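Local coordinates for protein colicin-B (Escherichia coli, PDB 1RH1) that kills Escherichia coli and closely related bacteria by forming channels that depolarise the cytoplasmic membrane and dissipate the energy of the cell, at residues A[55-60]-A[224-229]; A[367-372]-A[442-447]; A[425-430]-A[465-470]. All coordinates share one frame; numbering follows the deposited sequence.

Interaction 1 of 3, residues A[55-60]-A[224-229]; sequences QGIALV and DLVLSV
Strand 225-228 of the large mixed β-sheet turns V226 and S228 toward a loop that runs into strand 62-64, where I57 and V60 meet them: a small example of irregular chain lying against part of a sheet face. Side chains alternate along the strand, so V226 and S228 face the loop while L227, between them, points the other way. I57 comes with its outermost carbon, CD1 lying 4.3 Å from V226 CG1, a loose methyl-to-methyl touch. Further along, V60 CG2 comes within 4.2 Å of S228 CB, meeting the methylene of the serine. V60 places CG1 anti to its backbone N (chi1 169°), which leaves CG2 as the branch beside that nitrogen and the one in contact. The backbones stay separated, with the CA atoms of I57 and V226 7.7 Å apart. Polar ties of the loop go instead to its surroundings: A58 O accepts from S87 OG, and L59 N donates to D82 OD1. Strand 225-228 is held between strands 87-90 and 213-216. With two carbon pairs near the outer limit of van der Waals range, the contact rests on dispersion and partial shielding of carbon, V226 alone being buried, and directional bonding is left to the neighbours.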
ATOM      1  N   GLN A  55      19.089  21.481  38.549  1.00  5.01           N
ATOM      2  CA  GLN A  55      17.785  21.551  37.913  1.00  4.34           C
ATOM      3  C   GLN A  55      17.202  20.209  37.596  1.00  3.86           C
ATOM      4  O   GLN A  55      15.993  20.044  37.584  1.00  6.79           O
ATOM      5  CB  GLN A  55      17.881  22.313  36.643  1.00  6.08           C
ATOM      6  CG  GLN A  55      18.109  23.750  37.026  1.00 16.11           C
ATOM      7  CD  GLN A  55      18.220  24.754  35.889  1.00 19.37           C
ATOM      8  OE1 GLN A  55      18.671  25.892  36.094  1.00 22.42           O
ATOM      9  NE2 GLN A  55      17.817  24.377  34.675  1.00 17.77           N
ATOM     10  N   GLY A  56      18.078  19.250  37.319  1.00  7.30           N
ATOM     11  CA  GLY A  56      17.671  17.879  37.107  1.00  9.91           C
ATOM     12  C   GLY A  56      17.862  17.402  35.684  1.00 11.49           C
ATOM     13  O   GLY A  56      17.822  16.196  35.417  1.00 12.57           O
ATOM     14  N   ILE A  57      18.075  18.339  34.763  1.00  7.97           N
ATOM     15  CA  ILE A  57      18.179  17.942  33.383  1.00  7.84           C
ATOM     16  C   ILE A  57      19.632  17.731  33.032  1.00  6.11           C
ATOM     17  O   ILE A  57      20.539  18.373  33.590  1.00  6.55           O
ATOM     18  CB  ILE A  57      17.540  19.013  32.424  1.00  6.76           C
ATOM     19  CG1 ILE A  57      18.233  20.362  32.509  1.00  5.17           C
ATOM     20  CG2 ILE A  57      16.062  19.113  32.785  1.00  2.00           C
ATOM     21  CD1 ILE A  57      17.842  21.334  31.398  1.00 10.21           C
ATOM     22  N   ALA A  58      19.759  16.796  32.069  1.00  4.22           N
ATOM     23  CA  ALA A  58      21.030  16.452  31.464  1.00  2.00           C
ATOM     24  C   ALA A  58      21.653  17.628  30.731  1.00  2.00           C
ATOM     25  O   ALA A  58      20.941  18.600  30.503  1.00  2.00           O
ATOM     26  CB  ALA A  58      20.799  15.341  30.511  1.00  2.00           C
ATOM     27  N   LEU A  59      22.931  17.642  30.326  1.00  2.00           N
ATOM     28  CA  LEU A  59      23.490  18.831  29.669  1.00  2.64           C
ATOM     29  C   LEU A  59      22.831  19.101  28.315  1.00  4.48           C
ATOM     30  O   LEU A  59      22.275  18.203  27.661  1.00  3.34           O
ATOM     31  CB  LEU A  59      24.995  18.682  29.450  1.00  2.00           C
ATOM     32  CG  LEU A  59      25.483  17.941  28.198  1.00  4.32           C
ATOM     33  CD1 LEU A  59      26.945  18.236  27.963  1.00  6.97           C
ATOM     34  CD2 LEU A  59      25.222  16.466  28.340  1.00  6.19           C
ATOM     35  N   VAL A  60      22.865  20.360  27.880  1.00  2.07           N
ATOM     36  CA  VAL A  60      22.298  20.698  26.576  1.00  4.96           C
ATOM     37  C   VAL A  60      23.397  20.316  25.599  1.00  2.00           C
ATOM     38  O   VAL A  60      24.391  21.023  25.409  1.00  4.69           O
ATOM     39  CB  VAL A  60      21.922  22.230  26.557  1.00  2.00           C
ATOM     40  CG1 VAL A  60      21.586  22.739  25.175  1.00  3.41           C
ATOM     41  CG2 VAL A  60      20.620  22.416  27.325  1.00  4.84           C
ATOM     42  N   ASP A 224      12.010  10.686  27.235  1.00  5.45           N
ATOM     43  CA  ASP A 224      11.565  11.940  26.661  1.00  7.59           C
ATOM     44  C   ASP A 224      12.717  12.914  26.414  1.00  8.29           C
ATOM     45  O   ASP A 224      13.635  13.042  27.234  1.00  7.26           O
ATOM     46  CB  ASP A 224      10.524  12.528  27.608  1.00 12.56           C
ATOM     47  CG  ASP A 224       9.163  11.809  27.717  1.00 18.31           C
ATOM     48  OD1 ASP A 224       8.175  12.475  28.029  1.00 22.37           O
ATOM     49  OD2 ASP A 224       9.060  10.597  27.514  1.00 21.85           O
ATOM     50  N   LEU A 225      12.732  13.542  25.226  1.00  6.77           N
ATOM     51  CA  LEU A 225      13.787  14.489  24.888  1.00  4.07           C
ATOM     52  C   LEU A 225      13.496  15.819  25.563  1.00  5.18           C
ATOM     53  O   LEU A 225      12.336  16.219  25.682  1.00  5.33           O
ATOM     54  CB  LEU A 225      13.842  14.636  23.381  1.00  2.00           C
ATOM     55  CG  LEU A 225      14.846  15.590  22.778  1.00  2.00           C
ATOM     56  CD1 LEU A 225      16.270  15.235  23.128  1.00  2.00           C
ATOM     57  CD2 LEU A 225      14.661  15.519  21.291  1.00  2.00           C
ATOM     58  N   VAL A 226      14.523  16.475  26.100  1.00  3.05           N
ATOM     59  CA  VAL A 226      14.319  17.754  26.746  1.00  2.50           C
ATOM     60  C   VAL A 226      14.632  18.774  25.684  1.00  3.00           C
ATOM     61  O   VAL A 226      15.686  18.703  25.052  1.00  6.05           O
ATOM     62  CB  VAL A 226      15.261  17.885  27.961  1.00  2.00           C
ATOM     63  CG1 VAL A 226      15.445  19.322  28.389  1.00  3.48           C
ATOM     64  CG2 VAL A 226      14.623  17.218  29.151  1.00  2.00           C
ATOM     65  N   LEU A 227      13.708  19.712  25.473  1.00  3.40           N
ATOM     66  CA  LEU A 227      13.906  20.769  24.487  1.00  2.92           C
ATOM     67  C   LEU A 227      14.058  22.115  25.181  1.00  2.92           C
ATOM     68  O   LEU A 227      13.179  22.585  25.894  1.00  2.82           O
ATOM     69  CB  LEU A 227      12.716  20.769  23.542  1.00  2.00           C
ATOM     70  CG  LEU A 227      12.516  19.474  22.785  1.00  2.00           C
ATOM     71  CD1 LEU A 227      11.049  19.202  22.560  1.00  2.00           C
ATOM     72  CD2 LEU A 227      13.324  19.555  21.515  1.00  2.00           C
ATOM     73  N   SER A 228      15.226  22.719  25.021  1.00  2.00           N
ATOM     74  CA  SER A 228      15.512  24.009  25.590  1.00  2.00           C
ATOM     75  C   SER A 228      15.258  25.055  24.509  1.00  5.28           C
ATOM     76  O   SER A 228      16.076  25.338  23.624  1.00  2.88           O
ATOM     77  CB  SER A 228      16.952  24.006  26.058  1.00  4.11           C
ATOM     78  OG  SER A 228      17.322  25.259  26.616  1.00 10.85           O
ATOM     79  N   VAL A 229      14.052  25.627  24.604  1.00 10.07           N
ATOM     80  CA  VAL A 229      13.568  26.594  23.627  1.00  8.39           C
ATOM     81  C   VAL A 229      13.826  28.040  23.973  1.00 12.35           C
ATOM     82  O   VAL A 229      13.397  28.936  23.245  1.00 13.51           O
ATOM     83  CB  VAL A 229      12.055  26.468  23.391  1.00  7.68           C
ATOM     84  CG1 VAL A 229      11.730  25.016  23.045  1.00 12.45           C
ATOM     85  CG2 VAL A 229      11.291  26.996  24.595  1.00  6.15           C
TER

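Interaction 2 of 3, residues A[367-372]-A[442-447]; sequences DDAMSS and PLMLEV
M370 and M444 meet as two curled thioether chains that cross obliquely between helices 366-376 and 441-452, and A369 receives the end of the second. The sulfur of M370 does most of the touching. It settles beside the base of M444, with M370 SD 3.6 Å from M444 CG and 3.8 Å from M444 CB. M370 CG follows behind at 4.2 Å from M444 CB, so that the CG-SD bond of M370 passes slantwise over the CB-CG bond of its partner. With CG beside the backbone N (chi1 -79°), two further bends of about -60° give M370 this compact form, bringing the sulfur round to its neighbour while its CE leads off elsewhere.

M444 uses its two ends differently. Its CB and CG bear against M370, whereas beyond SD the chain turns back, and M444 CE ends 4.4 Å from A369 CB. A buried methionine thus spans the gap between segments 367-372 and 442-447, whose nearest CA atoms, those of M370 and M444, are 7.2 Å apart. F496 also touches M444, and A495 packs on A369, so residues near the end of helix 479-495 complete the surroundings.

On the far side of helix 366-376, S371 OG bonds back to D368 O at 2.7 Å, tilted 33° from the carbonyl plane. S372 N reaches the same oxygen from the same face, while S372 OG is engaged by D499 OD1. The hydroxyls of S371 and S372 are thus satisfied away from M444, and the interface is left to sulfur and carbon. Such interlocking of flexible and small apolar side chains between helices is characteristic of an all-α bundle, here the pore-forming domain of a channel colicin in its soluble form.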
ATOM      1  N   ASP A 367     -20.540 -29.493  -7.186  1.00 13.64           N
ATOM      2  CA  ASP A 367     -21.793 -30.191  -6.891  1.00 14.88           C
ATOM      3  C   ASP A 367     -22.958 -29.206  -6.820  1.00 15.49           C
ATOM      4  O   ASP A 367     -24.073 -29.590  -7.180  1.00 17.70           O
ATOM      5  CB  ASP A 367     -21.694 -30.984  -5.549  1.00 16.05           C
ATOM      6  CG  ASP A 367     -20.711 -32.183  -5.459  1.00 24.58           C
ATOM      7  OD1 ASP A 367     -21.098 -33.306  -5.111  1.00 21.56           O
ATOM      8  OD2 ASP A 367     -19.521 -31.996  -5.706  1.00 25.92           O
ATOM      9  N   ASP A 368     -22.747 -27.931  -6.426  1.00 16.24           N
ATOM     10  CA  ASP A 368     -23.796 -26.911  -6.382  1.00 11.00           C
ATOM     11  C   ASP A 368     -24.158 -26.369  -7.742  1.00 12.17           C
ATOM     12  O   ASP A 368     -25.335 -26.185  -8.019  1.00  7.97           O
ATOM     13  CB  ASP A 368     -23.382 -25.735  -5.541  1.00 15.20           C
ATOM     14  CG  ASP A 368     -23.343 -25.956  -4.030  1.00 21.74           C
ATOM     15  OD1 ASP A 368     -23.147 -24.981  -3.305  1.00 24.20           O
ATOM     16  OD2 ASP A 368     -23.500 -27.082  -3.556  1.00 26.79           O
ATOM     17  N   ALA A 369     -23.152 -26.084  -8.586  1.00 11.65           N
ATOM     18  CA  ALA A 369     -23.337 -25.620  -9.969  1.00  9.60           C
ATOM     19  C   ALA A 369     -24.021 -26.670 -10.812  1.00 10.17           C
ATOM     20  O   ALA A 369     -24.987 -26.367 -11.504  1.00 12.12           O
ATOM     21  CB  ALA A 369     -22.023 -25.316 -10.701  1.00  7.67           C
ATOM     22  N   MET A 370     -23.560 -27.920 -10.738  1.00  9.49           N
ATOM     23  CA  MET A 370     -24.188 -28.993 -11.482  1.00  6.68           C
ATOM     24  C   MET A 370     -25.562 -29.323 -10.960  1.00  5.36           C
ATOM     25  O   MET A 370     -26.327 -29.946 -11.673  1.00  3.01           O
ATOM     26  CB  MET A 370     -23.341 -30.245 -11.442  1.00  6.25           C
ATOM     27  CG  MET A 370     -22.182 -30.176 -12.425  1.00  5.33           C
ATOM     28  SD  MET A 370     -22.673 -30.078 -14.148  1.00  2.00           S
ATOM     29  CE  MET A 370     -23.623 -31.558 -14.229  1.00  2.00           C
ATOM     30  N   SER A 371     -25.943 -28.943  -9.753  1.00  6.02           N
ATOM     31  CA  SER A 371     -27.330 -29.169  -9.410  1.00 14.25           C
ATOM     32  C   SER A 371     -28.162 -28.076 -10.098  1.00 16.22           C
ATOM     33  O   SER A 371     -29.295 -28.322 -10.534  1.00 16.06           O
ATOM     34  CB  SER A 371     -27.508 -29.141  -7.878  1.00 19.03           C
ATOM     35  OG  SER A 371     -27.180 -27.924  -7.210  1.00 27.77           O
ATOM     36  N   SER A 372     -27.576 -26.875 -10.259  1.00 13.14           N
ATOM     37  CA  SER A 372     -28.272 -25.781 -10.902  1.00 10.53           C
ATOM     38  C   SER A 372     -28.454 -26.031 -12.364  1.00  9.12           C
ATOM     39  O   SER A 372     -29.596 -25.996 -12.815  1.00 12.01           O
ATOM     40  CB  SER A 372     -27.548 -24.477 -10.784  1.00  8.15           C
ATOM     41  OG  SER A 372     -27.901 -23.908  -9.545  1.00  8.06           O
ATOM     42  N   PRO A 442     -18.185 -32.578 -18.098  1.00  2.00           N
ATOM     43  CA  PRO A 442     -16.880 -32.164 -18.598  1.00  3.35           C
ATOM     44  C   PRO A 442     -16.631 -30.673 -18.702  1.00  3.28           C
ATOM     45  O   PRO A 442     -15.510 -30.220 -18.482  1.00  6.16           O
ATOM     46  CB  PRO A 442     -16.768 -32.869 -19.916  1.00  3.10           C
ATOM     47  CG  PRO A 442     -18.191 -33.267 -20.237  1.00  6.47           C
ATOM     48  CD  PRO A 442     -18.681 -33.684 -18.884  1.00  2.00           C
ATOM     49  N   LEU A 443     -17.682 -29.907 -18.998  1.00  4.65           N
ATOM     50  CA  LEU A 443     -17.558 -28.465 -19.078  1.00  3.71           C
ATOM     51  C   LEU A 443     -17.432 -27.867 -17.704  1.00  2.00           C
ATOM     52  O   LEU A 443     -16.520 -27.067 -17.509  1.00  7.95           O
ATOM     53  CB  LEU A 443     -18.765 -27.782 -19.706  1.00  4.22           C
ATOM     54  CG  LEU A 443     -18.638 -26.576 -20.635  1.00  2.00           C
ATOM     55  CD1 LEU A 443     -19.834 -25.710 -20.380  1.00  2.00           C
ATOM     56  CD2 LEU A 443     -17.393 -25.757 -20.392  1.00  2.00           C
ATOM     57  N   MET A 444     -18.327 -28.212 -16.774  1.00  2.00           N
ATOM     58  CA  MET A 444     -18.318 -27.577 -15.467  1.00  2.00           C
ATOM     59  C   MET A 444     -17.146 -28.019 -14.622  1.00  2.00           C
ATOM     60  O   MET A 444     -16.581 -27.266 -13.842  1.00  2.00           O
ATOM     61  CB  MET A 444     -19.636 -27.874 -14.769  1.00  3.75           C
ATOM     62  CG  MET A 444     -20.834 -27.395 -15.629  1.00  5.39           C
ATOM     63  SD  MET A 444     -20.748 -25.695 -16.243  1.00  2.00           S
ATOM     64  CE  MET A 444     -21.866 -24.977 -15.104  1.00  2.00           C
ATOM     65  N   LEU A 445     -16.682 -29.222 -14.893  1.00  2.00           N
ATOM     66  CA  LEU A 445     -15.563 -29.824 -14.193  1.00  4.98           C
ATOM     67  C   LEU A 445     -14.217 -29.241 -14.596  1.00  2.44           C
ATOM     68  O   LEU A 445     -13.313 -29.111 -13.785  1.00  5.35           O
ATOM     69  CB  LEU A 445     -15.648 -31.325 -14.463  1.00  8.12           C
ATOM     70  CG  LEU A 445     -14.959 -32.398 -13.631  1.00  8.50           C
ATOM     71  CD1 LEU A 445     -15.239 -32.215 -12.147  1.00  6.26           C
ATOM     72  CD2 LEU A 445     -15.449 -33.759 -14.144  1.00  6.49           C
ATOM     73  N   GLU A 446     -14.060 -28.873 -15.852  1.00  3.10           N
ATOM     74  CA  GLU A 446     -12.858 -28.246 -16.362  1.00  4.34           C
ATOM     75  C   GLU A 446     -12.686 -26.885 -15.719  1.00  4.83           C
ATOM     76  O   GLU A 446     -11.550 -26.480 -15.460  1.00  5.43           O
ATOM     77  CB  GLU A 446     -12.988 -28.122 -17.885  1.00  3.72           C
ATOM     78  CG  GLU A 446     -11.904 -27.417 -18.702  1.00  2.33           C
ATOM     79  CD  GLU A 446     -10.530 -28.060 -18.764  1.00  7.86           C
ATOM     80  OE1 GLU A 446      -9.559 -27.304 -18.834  1.00 10.70           O
ATOM     81  OE2 GLU A 446     -10.422 -29.293 -18.759  1.00 11.44           O
ATOM     82  N   VAL A 447     -13.802 -26.186 -15.423  1.00  6.67           N
ATOM     83  CA  VAL A 447     -13.744 -24.837 -14.856  1.00  3.25           C
ATOM     84  C   VAL A 447     -13.254 -24.942 -13.423  1.00  4.20           C
ATOM     85  O   VAL A 447     -12.381 -24.174 -13.009  1.00  4.95           O
ATOM     86  CB  VAL A 447     -15.132 -24.147 -14.884  1.00  5.03           C
ATOM     87  CG1 VAL A 447     -14.936 -22.689 -14.539  1.00  2.00           C
ATOM     88  CG2 VAL A 447     -15.789 -24.237 -16.248  1.00  2.00           C
TER

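Interaction 3 of 3, residues A[425-430]-A[465-470]; sequences NNIREK and SLTLGS
Helices 420-435 and 457-472 approach each other at I427 and T467, whose CA atoms are 7.5 Å apart, close enough for side chains to pack directly. The setting is the helical bundle of the pore-forming domain, and the second helix lies within the first of two predicted transmembrane stretches, which the soluble fold of channel colicins keeps inside a jacket of other helices.

I427 is the shared partner, and its CG2 methyl is the touching branch. Lying anti to the backbone N (chi1 of the other branch, CG1, is -58°), CG2 sits 3.9 Å from T467 CG2 and 3.8 Å from L468 CD2. The two approaches differ. T467 slants across I427, and its methyl also comes within 4.0 Å of I427 CB, so it rests against the branch point. L468 stands at about a right angle to the isoleucine; its CB leaves the backbone along the flank, and only the outer part of the side chain bends in to bring CD2 to the contact.

All three residues are buried. I427 is further enclosed by L443 and W450 of helix 441-452, while T467 also touches M404 and F399. T467 resolves the mismatch of a hydroxyl in an apolar interface by turning its two branches apart: CG2 faces I427, and OG1, beside the backbone N, is hydrogen-bonded to L463 O one turn earlier in its own helix.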
ATOM      1  N   ASN A 425      -9.708 -24.147 -25.740  1.00  3.52           N
ATOM      2  CA  ASN A 425     -10.027 -25.297 -26.581  1.00  2.98           C
ATOM      3  C   ASN A 425     -10.787 -26.365 -25.806  1.00  6.13           C
ATOM      4  O   ASN A 425     -11.631 -27.092 -26.362  1.00  6.32           O
ATOM      5  CB  ASN A 425      -8.746 -25.891 -27.128  1.00  3.12           C
ATOM      6  CG  ASN A 425      -8.904 -27.145 -27.973  1.00  2.00           C
ATOM      7  OD1 ASN A 425      -8.377 -28.193 -27.613  1.00  4.78           O
ATOM      8  ND2 ASN A 425      -9.614 -27.103 -29.095  1.00  2.00           N
ATOM      9  N   ASN A 426     -10.511 -26.484 -24.500  1.00  5.42           N
ATOM     10  CA  ASN A 426     -11.266 -27.462 -23.758  1.00  5.26           C
ATOM     11  C   ASN A 426     -12.689 -27.007 -23.598  1.00  5.93           C
ATOM     12  O   ASN A 426     -13.562 -27.828 -23.825  1.00  6.91           O
ATOM     13  CB  ASN A 426     -10.657 -27.697 -22.409  1.00  4.95           C
ATOM     14  CG  ASN A 426      -9.337 -28.422 -22.529  1.00  2.00           C
ATOM     15  OD1 ASN A 426      -8.372 -28.006 -21.907  1.00  2.00           O
ATOM     16  ND2 ASN A 426      -9.245 -29.492 -23.319  1.00  2.00           N
ATOM     17  N   ILE A 427     -12.958 -25.724 -23.320  1.00  4.16           N
ATOM     18  CA  ILE A 427     -14.330 -25.232 -23.214  1.00  3.96           C
ATOM     19  C   ILE A 427     -15.092 -25.526 -24.493  1.00  2.00           C
ATOM     20  O   ILE A 427     -16.240 -25.944 -24.456  1.00  2.00           O
ATOM     21  CB  ILE A 427     -14.338 -23.716 -22.944  1.00  4.57           C
ATOM     22  CG1 ILE A 427     -13.565 -23.355 -21.672  1.00  3.89           C
ATOM     23  CG2 ILE A 427     -15.783 -23.288 -22.770  1.00  2.00           C
ATOM     24  CD1 ILE A 427     -14.126 -24.009 -20.399  1.00  2.00           C
ATOM     25  N   ARG A 428     -14.382 -25.395 -25.611  1.00  2.00           N
ATOM     26  CA  ARG A 428     -14.933 -25.656 -26.926  1.00  3.11           C
ATOM     27  C   ARG A 428     -15.329 -27.113 -27.080  1.00  3.51           C
ATOM     28  O   ARG A 428     -16.519 -27.383 -27.212  1.00  2.00           O
ATOM     29  CB  ARG A 428     -13.912 -25.257 -27.980  1.00  2.00           C
ATOM     30  CG  ARG A 428     -14.378 -25.461 -29.398  1.00  2.00           C
ATOM     31  CD  ARG A 428     -13.720 -26.656 -30.090  1.00  2.00           C
ATOM     32  NE  ARG A 428     -12.302 -26.419 -30.278  1.00  2.00           N
ATOM     33  CZ  ARG A 428     -11.827 -25.578 -31.198  1.00  2.00           C
ATOM     34  NH1 ARG A 428     -12.668 -24.930 -32.007  1.00  2.00           N
ATOM     35  NH2 ARG A 428     -10.511 -25.319 -31.245  1.00  2.00           N
ATOM     36  N   GLU A 429     -14.383 -28.059 -27.012  1.00  6.57           N
ATOM     37  CA  GLU A 429     -14.690 -29.482 -27.139  1.00  5.16           C
ATOM     38  C   GLU A 429     -15.740 -29.961 -26.145  1.00  8.45           C
ATOM     39  O   GLU A 429     -16.566 -30.826 -26.452  1.00  9.25           O
ATOM     40  CB  GLU A 429     -13.459 -30.301 -26.919  1.00  3.68           C
ATOM     41  CG  GLU A 429     -12.358 -30.108 -27.921  1.00 10.64           C
ATOM     42  CD  GLU A 429     -11.015 -30.694 -27.483  1.00 17.62           C
ATOM     43  OE1 GLU A 429     -10.902 -31.258 -26.385  1.00 23.87           O
ATOM     44  OE2 GLU A 429     -10.053 -30.567 -28.243  1.00 22.67           O
ATOM     45  N   LYS A 430     -15.704 -29.353 -24.951  1.00  3.75           N
ATOM     46  CA  LYS A 430     -16.624 -29.686 -23.893  1.00  3.60           C
ATOM     47  C   LYS A 430     -17.956 -28.948 -23.992  1.00  5.06           C
ATOM     48  O   LYS A 430     -18.930 -29.358 -23.362  1.00  6.08           O
ATOM     49  CB  LYS A 430     -15.916 -29.421 -22.569  1.00  2.00           C
ATOM     50  CG  LYS A 430     -14.869 -30.510 -22.429  1.00  3.36           C
ATOM     51  CD  LYS A 430     -13.878 -30.328 -21.311  1.00  4.82           C
ATOM     52  CE  LYS A 430     -12.979 -31.554 -21.374  1.00  6.01           C
ATOM     53  NZ  LYS A 430     -12.142 -31.637 -20.190  1.00  9.10           N
ATOM     54  N   SER A 465     -16.696 -17.215 -18.911  1.00  4.01           N
ATOM     55  CA  SER A 465     -17.746 -16.316 -19.357  1.00  5.31           C
ATOM     56  C   SER A 465     -17.363 -15.632 -20.652  1.00  3.72           C
ATOM     57  O   SER A 465     -18.191 -15.584 -21.548  1.00  6.68           O
ATOM     58  CB  SER A 465     -18.017 -15.273 -18.307  1.00  7.08           C
ATOM     59  OG  SER A 465     -18.400 -15.904 -17.098  1.00  7.91           O
ATOM     60  N   LEU A 466     -16.135 -15.130 -20.792  1.00  3.11           N
ATOM     61  CA  LEU A 466     -15.631 -14.569 -22.020  1.00  2.50           C
ATOM     62  C   LEU A 466     -15.652 -15.577 -23.151  1.00  7.29           C
ATOM     63  O   LEU A 466     -16.229 -15.260 -24.184  1.00 11.89           O
ATOM     64  CB  LEU A 466     -14.226 -14.119 -21.870  1.00  2.00           C
ATOM     65  CG  LEU A 466     -13.989 -12.839 -21.151  1.00  6.24           C
ATOM     66  CD1 LEU A 466     -12.502 -12.588 -21.115  1.00 10.57           C
ATOM     67  CD2 LEU A 466     -14.643 -11.690 -21.880  1.00  7.55           C
ATOM     68  N   THR A 467     -15.081 -16.788 -23.019  1.00  8.60           N
ATOM     69  CA  THR A 467     -15.106 -17.801 -24.074  1.00  7.77           C
ATOM     70  C   THR A 467     -16.540 -18.093 -24.500  1.00  7.77           C
ATOM     71  O   THR A 467     -16.777 -18.162 -25.707  1.00 11.58           O
ATOM     72  CB  THR A 467     -14.456 -19.133 -23.609  1.00  2.00           C
ATOM     73  OG1 THR A 467     -13.120 -18.851 -23.218  1.00  2.00           O
ATOM     74  CG2 THR A 467     -14.429 -20.178 -24.708  1.00  2.00           C
ATOM     75  N   LEU A 468     -17.507 -18.225 -23.568  1.00  7.84           N
ATOM     76  CA  LEU A 468     -18.881 -18.497 -23.960  1.00  5.18           C
ATOM     77  C   LEU A 468     -19.604 -17.328 -24.625  1.00  4.56           C
ATOM     78  O   LEU A 468     -20.238 -17.490 -25.666  1.00  7.90           O
ATOM     79  CB  LEU A 468     -19.710 -18.929 -22.758  1.00  2.00           C
ATOM     80  CG  LEU A 468     -19.388 -20.189 -22.008  1.00  2.00           C
ATOM     81  CD1 LEU A 468     -20.621 -20.617 -21.245  1.00  2.00           C
ATOM     82  CD2 LEU A 468     -19.020 -21.303 -22.951  1.00  2.00           C
ATOM     83  N   GLY A 469     -19.495 -16.130 -24.041  1.00  6.89           N
ATOM     84  CA  GLY A 469     -20.172 -14.926 -24.488  1.00  2.50           C
ATOM     85  C   GLY A 469     -19.612 -14.417 -25.789  1.00  2.22           C
ATOM     86  O   GLY A 469     -20.347 -14.276 -26.759  1.00  2.64           O
ATOM     87  N   SER A 470     -18.304 -14.172 -25.837  1.00  2.00           N
ATOM     88  CA  SER A 470     -17.691 -13.681 -27.057  1.00  3.83           C
ATOM     89  C   SER A 470     -17.619 -14.695 -28.195  1.00  2.97           C
ATOM     90  O   SER A 470     -17.173 -14.402 -29.298  1.00  7.57           O
ATOM     91  CB  SER A 470     -16.299 -13.137 -26.719  1.00  6.11           C
ATOM     92  OG  SER A 470     -15.413 -14.146 -26.303  1.00  6.81           O
TER

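How the interactions relate
Interaction 1 closes first along the chain and belongs to the β-rich N-terminal part, whereas interactions 2 and 3 share the C-terminal helical bundle on the opposite side of the chain's centre. The nearest atoms of interactions 1 and 2 are about 57 Å apart, and the long helix 291-340 connects the two regions. Within the bundle, the segments of interactions 2 and 3 alternate in sequence and their centres lie 14 Å apart. Helix 441-452 joins them: L443 CD2 packs 3.7 Å from I427 CD1, and E446 OE2 forms a long, weak salt bridge with K430 NZ. Interactions 2 and 3 are therefore neighbours in one pore-forming domain, packed independently of the sheet at the other end of the elongated molecule.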